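Local coordinates for acyl-coenzyme A oxidase 1 (PDB 5Y9D), which oxidises acyl-CoA to the (2E)-enoyl-CoA with FAD and passes the electrons to oxygen, giving hydrogen peroxide in peroxisomal fatty acid beta-oxidation, at residues A[421-432]-A[457-468]. Residues are numbered along the deposited sequence; the frame is centred on the assembly and turned at random.
With FAD (flavin-adenine dinucleotide), chain C.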
ATOM      1  N   LYS A 421     -10.328 -12.695   8.614  1.00 30.99           N
ATOM      2  CA  LYS A 421      -9.953 -12.406   7.220  1.00 28.41           C
ATOM      3  C   LYS A 421      -9.602 -10.935   7.057  1.00 28.04           C
ATOM      4  O   LYS A 421      -8.517 -10.591   6.597  1.00 27.93           O
ATOM      5  CB  LYS A 421     -11.085 -12.801   6.260  1.00 26.24           C
ATOM      6  CG  LYS A 421     -10.793 -12.643   4.780  1.00 25.81           C
ATOM      7  CD  LYS A 421     -11.007 -11.227   4.268  1.00 25.85           C
ATOM      8  CE  LYS A 421     -11.317 -11.219   2.777  1.00 25.33           C
ATOM      9  NZ  LYS A 421     -11.714  -9.883   2.261  1.00 24.90           N
ATOM     10  N   ALA A 422     -10.506 -10.051   7.434  1.00 27.00           N
ATOM     11  CA  ALA A 422     -10.242  -8.651   7.209  1.00 27.56           C
ATOM     12  C   ALA A 422      -8.934  -8.208   7.855  1.00 27.40           C
ATOM     13  O   ALA A 422      -8.060  -7.656   7.201  1.00 32.83           O
ATOM     14  CB  ALA A 422     -11.412  -7.787   7.671  1.00 28.22           C
ATOM     15  N   PHE A 423      -8.772  -8.465   9.132  1.00 26.00           N
ATOM     16  CA  PHE A 423      -7.611  -7.908   9.829  1.00 26.17           C
ATOM     17  C   PHE A 423      -6.325  -8.578   9.431  1.00 26.45           C
ATOM     18  O   PHE A 423      -5.303  -7.865   9.236  1.00 28.47           O
ATOM     19  CB  PHE A 423      -7.813  -7.900  11.337  1.00 24.52           C
ATOM     20  CG  PHE A 423      -8.941  -7.013  11.746  1.00 24.73           C
ATOM     21  CD1 PHE A 423      -8.827  -5.646  11.593  1.00 23.67           C
ATOM     22  CD2 PHE A 423     -10.136  -7.539  12.215  1.00 23.96           C
ATOM     23  CE1 PHE A 423      -9.868  -4.806  11.944  1.00 24.54           C
ATOM     24  CE2 PHE A 423     -11.189  -6.701  12.555  1.00 24.92           C
ATOM     25  CZ  PHE A 423     -11.062  -5.327  12.419  1.00 23.92           C
ATOM     26  N   THR A 424      -6.346  -9.905   9.269  1.00 24.47           N
ATOM     27  CA  THR A 424      -5.141 -10.544   8.791  1.00 24.26           C
ATOM     28  C   THR A 424      -4.727 -10.137   7.398  1.00 24.02           C
ATOM     29  O   THR A 424      -3.546  -9.974   7.192  1.00 25.88           O
ATOM     30  CB  THR A 424      -5.133 -12.044   8.923  1.00 24.83           C
ATOM     31  OG1 THR A 424      -6.193 -12.624   8.159  1.00 24.39           O
ATOM     32  CG2 THR A 424      -5.212 -12.401  10.423  1.00 26.16           C
ATOM     33  N   THR A 425      -5.659  -9.906   6.471  1.00 23.89           N
ATOM     34  CA  THR A 425      -5.280  -9.438   5.121  1.00 24.58           C
ATOM     35  C   THR A 425      -4.816  -7.956   5.094  1.00 24.76           C
ATOM     36  O   THR A 425      -3.892  -7.611   4.390  1.00 23.78           O
ATOM     37  CB  THR A 425      -6.384  -9.689   4.067  1.00 24.84           C
ATOM     38  OG1 THR A 425      -7.605  -8.969   4.389  1.00 24.14           O
ATOM     39  CG2 THR A 425      -6.642 -11.179   3.977  1.00 23.82           C
ATOM     40  N   TRP A 426      -5.440  -7.091   5.875  1.00 25.06           N
ATOM     41  CA  TRP A 426      -4.870  -5.766   6.078  1.00 26.63           C
ATOM     42  C   TRP A 426      -3.489  -5.780   6.739  1.00 25.76           C
ATOM     43  O   TRP A 426      -2.629  -4.953   6.407  1.00 26.15           O
ATOM     44  CB  TRP A 426      -5.769  -4.904   6.938  1.00 27.87           C
ATOM     45  CG  TRP A 426      -6.840  -4.179   6.211  1.00 28.20           C
ATOM     46  CD1 TRP A 426      -6.800  -3.686   4.957  1.00 27.58           C
ATOM     47  CD2 TRP A 426      -8.115  -3.832   6.745  1.00 28.76           C
ATOM     48  NE1 TRP A 426      -7.990  -3.052   4.663  1.00 28.41           N
ATOM     49  CE2 TRP A 426      -8.804  -3.120   5.753  1.00 27.39           C
ATOM     50  CE3 TRP A 426      -8.734  -4.052   7.978  1.00 29.28           C
ATOM     51  CZ2 TRP A 426     -10.084  -2.640   5.938  1.00 28.88           C
ATOM     52  CZ3 TRP A 426      -9.999  -3.546   8.178  1.00 29.22           C
ATOM     53  CH2 TRP A 426     -10.672  -2.860   7.151  1.00 29.53           C
ATOM     54  N   GLY A 427      -3.296  -6.671   7.698  1.00 24.40           N
ATOM     55  CA  GLY A 427      -2.012  -6.770   8.396  1.00 24.38           C
ATOM     56  C   GLY A 427      -0.938  -7.236   7.438  1.00 25.75           C
ATOM     57  O   GLY A 427       0.144  -6.692   7.452  1.00 29.17           O
ATOM     58  N   CYS A 428      -1.236  -8.219   6.593  1.00 25.96           N
ATOM     59  CA  CYS A 428      -0.328  -8.603   5.501  1.00 27.52           C
ATOM     60  C   CYS A 428      -0.013  -7.445   4.570  1.00 27.84           C
ATOM     61  O   CYS A 428       1.152  -7.191   4.286  1.00 32.91           O
ATOM     62  CB  CYS A 428      -0.908  -9.745   4.657  1.00 28.44           C
ATOM     63  SG  CYS A 428       0.257 -10.417   3.425  1.00 28.92           S
ATOM     64  N   ALA A 429      -1.033  -6.749   4.076  1.00 28.25           N
ATOM     65  CA  ALA A 429      -0.816  -5.531   3.290  1.00 28.54           C
ATOM     66  C   ALA A 429       0.227  -4.627   3.978  1.00 30.52           C
ATOM     67  O   ALA A 429       1.193  -4.212   3.330  1.00 28.81           O
ATOM     68  CB  ALA A 429      -2.121  -4.769   3.067  1.00 26.55           C
ATOM     69  N   LYS A 430       0.047  -4.371   5.285  1.00 31.18           N
ATOM     70  CA  LYS A 430       0.946  -3.481   6.029  1.00 34.36           C
ATOM     71  C   LYS A 430       2.356  -4.058   6.148  1.00 30.26           C
ATOM     72  O   LYS A 430       3.344  -3.334   6.100  1.00 29.55           O
ATOM     73  CB  LYS A 430       0.384  -3.164   7.432  1.00 39.74           C
ATOM     74  CG  LYS A 430       1.166  -2.107   8.200  1.00 43.36           C
ATOM     75  CD  LYS A 430       0.685  -2.050   9.646  1.00 54.24           C
ATOM     76  CE  LYS A 430       1.228  -0.830  10.420  1.00 61.07           C
ATOM     77  NZ  LYS A 430       2.455  -1.078  11.251  1.00 60.20           N
ATOM     78  N   ILE A 431       2.450  -5.360   6.308  1.00 27.19           N
ATOM     79  CA  ILE A 431       3.749  -6.009   6.426  1.00 26.50           C
ATOM     80  C   ILE A 431       4.540  -5.895   5.111  1.00 25.16           C
ATOM     81  O   ILE A 431       5.701  -5.468   5.085  1.00 24.28           O
ATOM     82  CB  ILE A 431       3.563  -7.453   6.884  1.00 26.53           C
ATOM     83  CG1 ILE A 431       3.170  -7.461   8.359  1.00 27.18           C
ATOM     84  CG2 ILE A 431       4.824  -8.256   6.690  1.00 28.81           C
ATOM     85  CD1 ILE A 431       2.648  -8.783   8.875  1.00 26.80           C
ATOM     86  N   ILE A 432       3.885  -6.227   4.018  1.00 24.12           N
ATOM     87  CA  ILE A 432       4.525  -6.197   2.717  1.00 23.67           C
ATOM     88  C   ILE A 432       5.075  -4.803   2.496  1.00 25.28           C
ATOM     89  O   ILE A 432       6.215  -4.665   2.008  1.00 21.15           O
ATOM     90  CB  ILE A 432       3.530  -6.518   1.573  1.00 23.00           C
ATOM     91  CG1 ILE A 432       3.007  -7.954   1.672  1.00 22.85           C
ATOM     92  CG2 ILE A 432       4.172  -6.289   0.221  1.00 23.21           C
ATOM     93  CD1 ILE A 432       1.981  -8.315   0.612  1.00 23.10           C
ATOM     94  N   TRP A 457      -1.252  -8.785  -3.697  1.00 23.22           N
ATOM     95  CA  TRP A 457      -1.813  -9.093  -2.366  1.00 24.15           C
ATOM     96  C   TRP A 457      -3.105  -8.342  -2.037  1.00 25.71           C
ATOM     97  O   TRP A 457      -4.000  -8.869  -1.389  1.00 26.27           O
ATOM     98  CB  TRP A 457      -0.836  -8.833  -1.194  1.00 23.00           C
ATOM     99  CG  TRP A 457      -1.517  -9.122   0.049  1.00 20.34           C
ATOM    100  CD1 TRP A 457      -2.079  -8.227   0.899  1.00 20.38           C
ATOM    101  CD2 TRP A 457      -1.881 -10.400   0.512  1.00 20.52           C
ATOM    102  NE1 TRP A 457      -2.735  -8.870   1.899  1.00 19.38           N
ATOM    103  CE2 TRP A 457      -2.617 -10.220   1.686  1.00 20.58           C
ATOM    104  CE3 TRP A 457      -1.625 -11.706   0.068  1.00 21.51           C
ATOM    105  CZ2 TRP A 457      -3.106 -11.298   2.429  1.00 20.00           C
ATOM    106  CZ3 TRP A 457      -2.130 -12.767   0.791  1.00 20.40           C
ATOM    107  CH2 TRP A 457      -2.867 -12.549   1.967  1.00 19.64           C
ATOM    108  N   VAL A 458      -3.200  -7.127  -2.512  1.00 27.00           N
ATOM    109  CA  VAL A 458      -4.148  -6.160  -1.970  1.00 29.11           C
ATOM    110  C   VAL A 458      -5.617  -6.433  -2.285  1.00 26.07           C
ATOM    111  O   VAL A 458      -6.513  -6.013  -1.545  1.00 26.08           O
ATOM    112  CB  VAL A 458      -3.686  -4.737  -2.376  1.00 30.74           C
ATOM    113  CG1 VAL A 458      -4.728  -3.971  -3.145  1.00 33.82           C
ATOM    114  CG2 VAL A 458      -3.178  -4.008  -1.155  1.00 31.53           C
ATOM    115  N   VAL A 459      -5.858  -7.189  -3.336  1.00 25.08           N
ATOM    116  CA  VAL A 459      -7.210  -7.522  -3.732  1.00 25.54           C
ATOM    117  C   VAL A 459      -7.901  -8.434  -2.732  1.00 26.95           C
ATOM    118  O   VAL A 459      -9.136  -8.506  -2.683  1.00 25.16           O
ATOM    119  CB  VAL A 459      -7.200  -8.188  -5.090  1.00 26.11           C
ATOM    120  CG1 VAL A 459      -6.678  -9.594  -4.991  1.00 26.09           C
ATOM    121  CG2 VAL A 459      -8.600  -8.144  -5.726  1.00 28.41           C
ATOM    122  N   GLN A 460      -7.102  -9.082  -1.903  1.00 27.74           N
ATOM    123  CA  GLN A 460      -7.565  -9.925  -0.818  1.00 30.37           C
ATOM    124  C   GLN A 460      -8.327  -9.154   0.246  1.00 30.65           C
ATOM    125  O   GLN A 460      -9.115  -9.724   0.962  1.00 30.25           O
ATOM    126  CB  GLN A 460      -6.404 -10.676  -0.178  1.00 32.04           C
ATOM    127  CG  GLN A 460      -5.630 -11.543  -1.141  1.00 32.61           C
ATOM    128  CD  GLN A 460      -5.905 -13.003  -0.955  1.00 32.84           C
ATOM    129  OE1 GLN A 460      -6.597 -13.618  -1.738  1.00 39.76           O
ATOM    130  NE2 GLN A 460      -5.364 -13.564   0.082  1.00 33.07           N
ATOM    131  N   CYS A 461      -8.047  -7.866   0.365  1.00 30.81           N
ATOM    132  CA  CYS A 461      -8.730  -7.003   1.303  1.00 32.33           C
ATOM    133  C   CYS A 461     -10.061  -6.530   0.776  1.00 32.32           C
ATOM    134  O   CYS A 461     -10.774  -5.825   1.447  1.00 30.93           O
ATOM    135  CB  CYS A 461      -7.877  -5.791   1.629  1.00 33.71           C
ATOM    136  SG  CYS A 461      -6.312  -6.146   2.408  1.00 37.59           S
ATOM    137  N   THR A 462     -10.346  -6.873  -0.469  1.00 31.99           N
ATOM    138  CA  THR A 462     -11.542  -6.426  -1.150  1.00 30.55           C
ATOM    139  C   THR A 462     -12.500  -7.535  -1.523  1.00 31.84           C
ATOM    140  O   THR A 462     -13.678  -7.417  -1.322  1.00 37.02           O
ATOM    141  CB  THR A 462     -11.135  -5.678  -2.423  1.00 29.71           C
ATOM    142  OG1 THR A 462     -10.372  -4.534  -2.058  1.00 29.56           O
ATOM    143  CG2 THR A 462     -12.323  -5.259  -3.228  1.00 29.04           C
ATOM    144  N   TRP A 463     -11.984  -8.583  -2.133  1.00 33.50           N
ATOM    145  CA  TRP A 463     -12.807  -9.665  -2.645  1.00 35.12           C
ATOM    146  C   TRP A 463     -13.176 -10.724  -1.632  1.00 33.96           C
ATOM    147  O   TRP A 463     -12.557 -10.843  -0.604  1.00 37.42           O
ATOM    148  CB  TRP A 463     -12.206 -10.278  -3.902  1.00 36.68           C
ATOM    149  CG  TRP A 463     -11.035 -11.151  -3.672  1.00 40.15           C
ATOM    150  CD1 TRP A 463     -10.619 -11.655  -2.496  1.00 39.74           C
ATOM    151  CD2 TRP A 463     -10.113 -11.613  -4.655  1.00 43.90           C
ATOM    152  NE1 TRP A 463      -9.511 -12.414  -2.674  1.00 40.20           N
ATOM    153  CE2 TRP A 463      -9.175 -12.407  -3.998  1.00 42.77           C
ATOM    154  CE3 TRP A 463      -9.999 -11.441  -6.031  1.00 42.49           C
ATOM    155  CZ2 TRP A 463      -8.125 -13.018  -4.665  1.00 45.08           C
ATOM    156  CZ3 TRP A 463      -8.971 -12.053  -6.686  1.00 44.25           C
ATOM    157  CH2 TRP A 463      -8.045 -12.830  -6.007  1.00 46.66           C
ATOM    158  N   GLU A 464     -14.191 -11.504  -1.955  1.00 34.13           N
ATOM    159  CA  GLU A 464     -14.756 -12.444  -1.012  1.00 33.12           C
ATOM    160  C   GLU A 464     -15.126 -11.758   0.310  1.00 33.65           C
ATOM    161  O   GLU A 464     -14.880 -12.298   1.405  1.00 32.32           O
ATOM    162  CB  GLU A 464     -13.771 -13.555  -0.755  1.00 38.08           C
ATOM    163  CG  GLU A 464     -13.499 -14.447  -1.939  1.00 40.30           C
ATOM    164  CD  GLU A 464     -13.145 -15.840  -1.503  1.00 45.58           C
ATOM    165  OE1 GLU A 464     -13.348 -16.132  -0.293  1.00 47.48           O
ATOM    166  OE2 GLU A 464     -12.673 -16.627  -2.360  1.00 50.04           O
ATOM    167  N   GLY A 465     -15.718 -10.562   0.177  1.00 31.86           N
ATOM    168  CA  GLY A 465     -16.059  -9.697   1.271  1.00 29.01           C
ATOM    169  C   GLY A 465     -15.102  -8.532   1.380  1.00 28.07           C
ATOM    170  O   GLY A 465     -13.924  -8.720   1.658  1.00 28.42           O
ATOM    171  N   ASP A 466     -15.617  -7.328   1.161  1.00 27.43           N
ATOM    172  CA  ASP A 466     -14.889  -6.102   1.406  1.00 28.68           C
ATOM    173  C   ASP A 466     -14.584  -6.070   2.893  1.00 29.37           C
ATOM    174  O   ASP A 466     -15.455  -6.299   3.729  1.00 29.72           O
ATOM    175  CB  ASP A 466     -15.764  -4.907   1.023  1.00 30.57           C
ATOM    176  CG  ASP A 466     -15.125  -3.559   1.379  1.00 32.24           C
ATOM    177  OD1 ASP A 466     -14.284  -3.091   0.584  1.00 35.54           O
ATOM    178  OD2 ASP A 466     -15.479  -2.965   2.425  1.00 29.56           O
ATOM    179  N   ASN A 467     -13.342  -5.802   3.243  1.00 29.31           N
ATOM    180  CA  ASN A 467     -12.935  -5.935   4.657  1.00 29.47           C
ATOM    181  C   ASN A 467     -13.783  -5.104   5.647  1.00 28.75           C
ATOM    182  O   ASN A 467     -14.196  -5.618   6.688  1.00 25.83           O
ATOM    183  CB  ASN A 467     -11.450  -5.595   4.818  1.00 27.60           C
ATOM    184  CG  ASN A 467     -10.543  -6.758   4.498  1.00 27.01           C
ATOM    185  OD1 ASN A 467     -10.980  -7.827   4.071  1.00 26.35           O
ATOM    186  ND2 ASN A 467      -9.252  -6.563   4.733  1.00 28.41           N
ATOM    187  N   ASN A 468     -14.043  -3.848   5.301  1.00 28.13           N
ATOM    188  CA  ASN A 468     -14.776  -2.957   6.178  1.00 28.68           C
ATOM    189  C   ASN A 468     -16.144  -3.502   6.448  1.00 28.39           C
ATOM    190  O   ASN A 468     -16.577  -3.532   7.587  1.00 31.62           O
ATOM    191  CB  ASN A 468     -14.848  -1.544   5.588  1.00 29.29           C
ATOM    192  CG  ASN A 468     -13.643  -0.694   5.968  1.00 29.38           C
ATOM    193  OD1 ASN A 468     -12.751  -0.437   5.157  1.00 29.75           O
ATOM    194  ND2 ASN A 468     -13.609  -0.267   7.207  1.00 29.05           N
TER
HETATM  195  PA  FAD C 701     -19.162  -2.127  -2.617  1.00 27.47           P
HETATM  196  O1A FAD C 701     -19.761  -1.340  -3.698  1.00 28.93           O
HETATM  197  O2A FAD C 701     -19.960  -3.054  -1.809  1.00 31.36           O
HETATM  198  O5B FAD C 701     -18.458  -1.126  -1.639  1.00 26.96           O
HETATM  199  C5B FAD C 701     -17.806   0.065  -2.037  1.00 27.38           C
HETATM  200  C4B FAD C 701     -17.244   0.780  -0.820  1.00 28.49           C
HETATM  201  O4B FAD C 701     -18.303   1.213   0.016  1.00 28.79           O
HETATM  202  C3B FAD C 701     -16.395  -0.136   0.024  1.00 29.91           C
HETATM  203  O3B FAD C 701     -15.248   0.560   0.466  1.00 34.55           O
HETATM  204  C2B FAD C 701     -17.226  -0.459   1.228  1.00 28.02           C
HETATM  205  O2B FAD C 701     -16.398  -0.574   2.365  1.00 26.24           O
HETATM  206  C1B FAD C 701     -18.158   0.719   1.332  1.00 27.16           C
HETATM  207  N9A FAD C 701     -19.449   0.257   1.849  1.00 26.99           N
HETATM  208  C8A FAD C 701     -20.284  -0.576   1.240  1.00 26.78           C
HETATM  209  N7A FAD C 701     -21.364  -0.799   1.988  1.00 26.95           N
HETATM  210  C5A FAD C 701     -21.230  -0.096   3.111  1.00 28.95           C
HETATM  211  C6A FAD C 701     -22.012   0.120   4.345  1.00 28.70           C
HETATM  212  N6A FAD C 701     -23.195  -0.471   4.537  1.00 27.76           N
HETATM  213  N1A FAD C 701     -21.506   0.935   5.267  1.00 28.17           N
HETATM  214  C2A FAD C 701     -20.339   1.530   5.096  1.00 27.08           C
HETATM  215  N3A FAD C 701     -19.576   1.383   4.020  1.00 27.64           N
HETATM  216  C4A FAD C 701     -19.960   0.595   3.011  1.00 27.45           C
HETATM  217  N1  FAD C 701     -16.587 -11.538  -7.687  1.00 22.26           N
HETATM  218  C2  FAD C 701     -17.041 -12.735  -8.051  1.00 23.09           C
HETATM  219  O2  FAD C 701     -18.213 -13.007  -7.832  1.00 25.96           O
HETATM  220  N3  FAD C 701     -16.278 -13.639  -8.643  1.00 23.13           N
HETATM  221  C4  FAD C 701     -15.005 -13.425  -8.912  1.00 22.34           C
HETATM  222  O4  FAD C 701     -14.316 -14.268  -9.462  1.00 19.68           O
HETATM  223  C4X FAD C 701     -14.427 -12.139  -8.541  1.00 22.67           C
HETATM  224  N5  FAD C 701     -13.156 -11.862  -8.782  1.00 22.03           N
HETATM  225  C5X FAD C 701     -12.660 -10.682  -8.447  1.00 25.35           C
HETATM  226  C6  FAD C 701     -11.351 -10.424  -8.735  1.00 24.19           C
HETATM  227  C7  FAD C 701     -10.807  -9.222  -8.409  1.00 24.60           C
HETATM  228  C7M FAD C 701      -9.361  -8.982  -8.717  1.00 25.75           C
HETATM  229  C8  FAD C 701     -11.645  -8.204  -7.739  1.00 24.94           C
HETATM  230  C8M FAD C 701     -11.098  -6.869  -7.354  1.00 25.26           C
HETATM  231  C9  FAD C 701     -12.956  -8.461  -7.452  1.00 24.71           C
HETATM  232  C9A FAD C 701     -13.498  -9.665  -7.792  1.00 25.28           C
HETATM  233  N10 FAD C 701     -14.835  -9.941  -7.518  1.00 25.05           N
HETATM  234  C10 FAD C 701     -15.321 -11.182  -7.894  1.00 23.34           C
HETATM  235  C1' FAD C 701     -15.706  -8.965  -6.876  1.00 26.85           C
HETATM  236  C2' FAD C 701     -15.318  -8.685  -5.434  1.00 26.89           C
HETATM  237  O2' FAD C 701     -15.799  -9.705  -4.584  1.00 24.79           O
HETATM  238  C3' FAD C 701     -15.899  -7.352  -5.026  1.00 28.28           C
HETATM  239  O3' FAD C 701     -14.944  -6.364  -5.355  1.00 31.86           O
HETATM  240  C4' FAD C 701     -16.147  -7.234  -3.544  1.00 31.24           C
HETATM  241  O4' FAD C 701     -17.240  -8.057  -3.162  1.00 35.09           O
HETATM  242  C5' FAD C 701     -16.430  -5.788  -3.173  1.00 34.14           C
HETATM  243  O5' FAD C 701     -17.650  -5.390  -3.750  1.00 32.39           O
HETATM  244  P   FAD C 701     -17.916  -3.961  -4.344  1.00 30.67           P
HETATM  245  O1P FAD C 701     -16.795  -3.519  -5.146  1.00 32.65           O
HETATM  246  O2P FAD C 701     -19.254  -4.068  -4.928  1.00 32.64           O
HETATM  247  O3P FAD C 701     -17.929  -2.967  -3.125  1.00 31.55           O
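Trp457 enters as a knob among Thr425, Cys428, Ala429 and Ile432. Its NE1 gives a nearly straight bond (170°) to Thr425 O, 3.0 Å away and close to the ring plane; the same carbonyl also accepts the helical bond from Ala429 N. Cys428 SG lies over one indole face, 3.6 Å from the centroid of the five-membered ring, while Ile432 CD1 meets Trp457 CB. Gln460 turns its amide to Asp318 and offers its carbonyl to Lys421. Next along, Cys461 SG approaches the Trp426 indole obliquely, 3.6 Å from Trp426 CD1. The chain then wraps round the ammonium of Lys421: with CG anti to the backbone N (chi1 -176°) and a bend at chi2, NZ reaches the carbonyls of Gln460 and Trp463 and, at 2.6 Å, Gly465 O. Asn467 OD1 is its fourth acceptor, 2.8 Å from Lys421 NZ. Tying these oxygens together is consistent with holding the turn in shape; the turn presents Trp463, its ring edge toward the flavin, then Glu464, probably the catalytic proton acceptor, and Asp466, whose OD2 accepts a bond from FAD O2B. Asn467 is the second knob, set among Lys421, Ala422, Thr425 and Trp426; its ND2 bonds to Thr425 OG1 at 2.9 Å, almost in the amide plane, and its CB sits over the six-membered ring of Trp426, the amide standing perpendicular to the indole. Buried in the C-alpha1 domain, the contact joins helix 400-437 to the end of helix 450-457 and the turn leading into helix 467-486; helix 306-334 packs against Thr425 and Trp457, helix 558-581 against Trp426, and Gln437 of the second subunit bonds to Trp426 NE1.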